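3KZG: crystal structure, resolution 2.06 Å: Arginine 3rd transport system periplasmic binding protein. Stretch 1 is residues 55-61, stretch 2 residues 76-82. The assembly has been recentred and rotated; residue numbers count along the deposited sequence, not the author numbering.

Stretch 1, residues 55-61: LFPALKN
Stretch 2, residues 76-82: ERKKHFI

This is a mainly side-chain contact between one helical face and an irregular segment, built from a cation-pi stack and an apolar cluster, with no hydrogen bond crossing between the stretches. Residues 55-60 are helical (phi/psi near -60/-40), with Leu59 N to Leu55 O at 3.0 Å and Lys60 N to Phe56 O at 3.1 Å; Asn61, at -89/6, leaves the helix. In the second stretch Phe81 N and His80 N both bond to Arg77 O, at 2.9 and 3.1 Å, before the chain extends at Phe81 (-139/160) and Ile82 (-113/154). The closest CA atoms, of Lys60 and Phe81, are 8.5 Å apart; side chains bridge the gap, and Phe56, Leu59, Arg77 and Phe81 point CA-to-CB toward the other stretch.

Phe56 (chi1 m, chi2 -72°) offers a ring face to the Arg77 guanidinium (chi m, m, t, 175°). The planes are nearly parallel, 6° apart, and Arg77 CZ sits 3.4 Å from the ring centroid, so the delocalised cation lies flat on the pi cloud. Phe81 (m, -74°) approaches the edge of Phe56, its CE2 4.0 Å from Phe56 CD1; Phe56 O lies 3.5 Å from Phe81 CZ, at that ring's slightly positive C-H edge. Buried, branched Leu59 (t, p) brings CD2 to 3.4 Å from Phe81 CD1, a close apolar contact. Exposed Lys60 (t, t, m, p) starts sideways, but its long aliphatic chain curls back, bringing NZ obliquely to 3.3 Å from Phe81 CZ.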

# COMPACT_ATOMS: atom_id res chain seq x y z
N LEU A 55 -11.39 -37.45 9.06
CA LEU A 55 -12.14 -36.26 8.66
C LEU A 55 -13.07 -36.51 7.48
O LEU A 55 -14.19 -36.00 7.44
CB LEU A 55 -11.18 -35.12 8.32
CG LEU A 55 -10.49 -34.42 9.50
CD1 LEU A 55 -9.46 -33.43 8.98
CD2 LEU A 55 -11.54 -33.72 10.36
N PHE A 56 -12.60 -37.31 6.53
CA PHE A 56 -13.38 -37.63 5.34
C PHE A 56 -14.71 -38.32 5.67
O PHE A 56 -15.78 -37.88 5.25
CB PHE A 56 -12.53 -38.47 4.39
CG PHE A 56 -11.23 -37.81 4.02
CD1 PHE A 56 -11.21 -36.72 3.16
CD2 PHE A 56 -10.02 -38.24 4.57
CE1 PHE A 56 -10.02 -36.06 2.85
CE2 PHE A 56 -8.82 -37.59 4.26
CZ PHE A 56 -8.82 -36.50 3.41
N PRO A 57 -14.66 -39.43 6.44
CA PRO A 57 -15.93 -40.09 6.77
C PRO A 57 -16.80 -39.22 7.68
O PRO A 57 -18.03 -39.22 7.55
CB PRO A 57 -15.48 -41.39 7.42
CG PRO A 57 -14.19 -41.00 8.08
CD PRO A 57 -13.53 -40.18 6.99
N ALA A 58 -16.17 -38.48 8.58
CA ALA A 58 -16.88 -37.60 9.50
C ALA A 58 -17.72 -36.57 8.74
O ALA A 58 -18.85 -36.26 9.14
CB ALA A 58 -15.89 -36.89 10.42
N LEU A 59 -17.17 -36.03 7.66
CA LEU A 59 -17.90 -35.05 6.86
C LEU A 59 -19.02 -35.73 6.09
O LEU A 59 -20.15 -35.23 6.04
CB LEU A 59 -16.95 -34.35 5.88
CG LEU A 59 -17.61 -33.35 4.93
CD1 LEU A 59 -18.30 -32.25 5.73
CD2 LEU A 59 -16.56 -32.75 4.00
N LYS A 60 -18.72 -36.88 5.50
CA LYS A 60 -19.72 -37.61 4.74
C LYS A 60 -20.91 -38.03 5.60
O LYS A 60 -22.03 -38.12 5.10
CB LYS A 60 -19.09 -38.84 4.08
CG LYS A 60 -20.08 -39.69 3.32
CD LYS A 60 -19.39 -40.77 2.49
CE LYS A 60 -18.68 -40.17 1.28
NZ LYS A 60 -17.56 -39.25 1.65
N ASN A 61 -20.66 -38.28 6.88
CA ASN A 61 -21.73 -38.70 7.80
C ASN A 61 -22.42 -37.51 8.45
O ASN A 61 -23.26 -37.67 9.33
CB ASN A 61 -21.17 -39.63 8.89
CG ASN A 61 -20.54 -40.90 8.32
OD1 ASN A 61 -21.05 -41.49 7.37
ND2 ASN A 61 -19.43 -41.32 8.92
N GLU A 76 -9.05 -36.27 -7.14
CA GLU A 76 -9.54 -37.46 -6.45
C GLU A 76 -10.57 -37.12 -5.38
O GLU A 76 -11.59 -37.80 -5.25
CB GLU A 76 -8.38 -38.23 -5.83
CG GLU A 76 -7.46 -38.87 -6.86
CD GLU A 76 -6.37 -39.71 -6.22
OE1 GLU A 76 -5.56 -39.15 -5.45
OE2 GLU A 76 -6.33 -40.93 -6.49
N ARG A 77 -10.30 -36.07 -4.61
CA ARG A 77 -11.22 -35.66 -3.55
C ARG A 77 -12.47 -34.96 -4.09
O ARG A 77 -13.54 -35.05 -3.49
CB ARG A 77 -10.49 -34.75 -2.56
CG ARG A 77 -9.35 -35.43 -1.81
CD ARG A 77 -9.86 -36.64 -1.03
NE ARG A 77 -8.84 -37.25 -0.20
CZ ARG A 77 -9.06 -38.25 0.64
NH1 ARG A 77 -10.28 -38.77 0.75
NH2 ARG A 77 -8.08 -38.74 1.39
N LYS A 78 -12.34 -34.27 -5.22
CA LYS A 78 -13.49 -33.57 -5.78
C LYS A 78 -14.56 -34.52 -6.30
O LYS A 78 -15.63 -34.08 -6.73
CB LYS A 78 -13.04 -32.61 -6.89
CG LYS A 78 -12.28 -31.40 -6.35
CD LYS A 78 -12.16 -30.27 -7.36
CE LYS A 78 -11.22 -30.61 -8.50
NZ LYS A 78 -10.97 -29.42 -9.36
N LYS A 79 -14.29 -35.82 -6.26
CA LYS A 79 -15.24 -36.82 -6.71
C LYS A 79 -16.28 -37.13 -5.64
O LYS A 79 -17.32 -37.72 -5.92
CB LYS A 79 -14.51 -38.10 -7.13
CG LYS A 79 -13.51 -37.88 -8.25
CD LYS A 79 -12.83 -39.17 -8.67
CE LYS A 79 -11.85 -38.91 -9.80
NZ LYS A 79 -11.16 -40.14 -10.25
N HIS A 80 -15.99 -36.73 -4.40
CA HIS A 80 -16.91 -36.98 -3.30
C HIS A 80 -17.17 -35.74 -2.47
O HIS A 80 -18.08 -35.71 -1.65
CB HIS A 80 -16.34 -38.08 -2.40
CG HIS A 80 -16.24 -39.41 -3.07
ND1 HIS A 80 -17.33 -40.23 -3.27
CD2 HIS A 80 -15.19 -40.04 -3.65
CE1 HIS A 80 -16.96 -41.30 -3.95
NE2 HIS A 80 -15.67 -41.21 -4.19
N PHE A 81 -16.36 -34.70 -2.70
CA PHE A 81 -16.50 -33.46 -1.95
C PHE A 81 -16.33 -32.23 -2.83
O PHE A 81 -15.73 -32.29 -3.91
CB PHE A 81 -15.46 -33.38 -0.84
CG PHE A 81 -15.53 -34.51 0.14
CD1 PHE A 81 -16.54 -34.56 1.09
CD2 PHE A 81 -14.57 -35.52 0.12
CE1 PHE A 81 -16.60 -35.60 2.01
CE2 PHE A 81 -14.62 -36.57 1.03
CZ PHE A 81 -15.64 -36.61 1.98
N ILE A 82 -16.84 -31.11 -2.34
CA ILE A 82 -16.68 -29.85 -3.04
C ILE A 82 -15.80 -29.00 -2.14
O ILE A 82 -15.75 -29.20 -0.92
CB ILE A 82 -18.03 -29.14 -3.32
CG1 ILE A 82 -18.81 -28.93 -2.02
CG2 ILE A 82 -18.83 -29.97 -4.32
CD1 ILE A 82 -20.09 -28.14 -2.20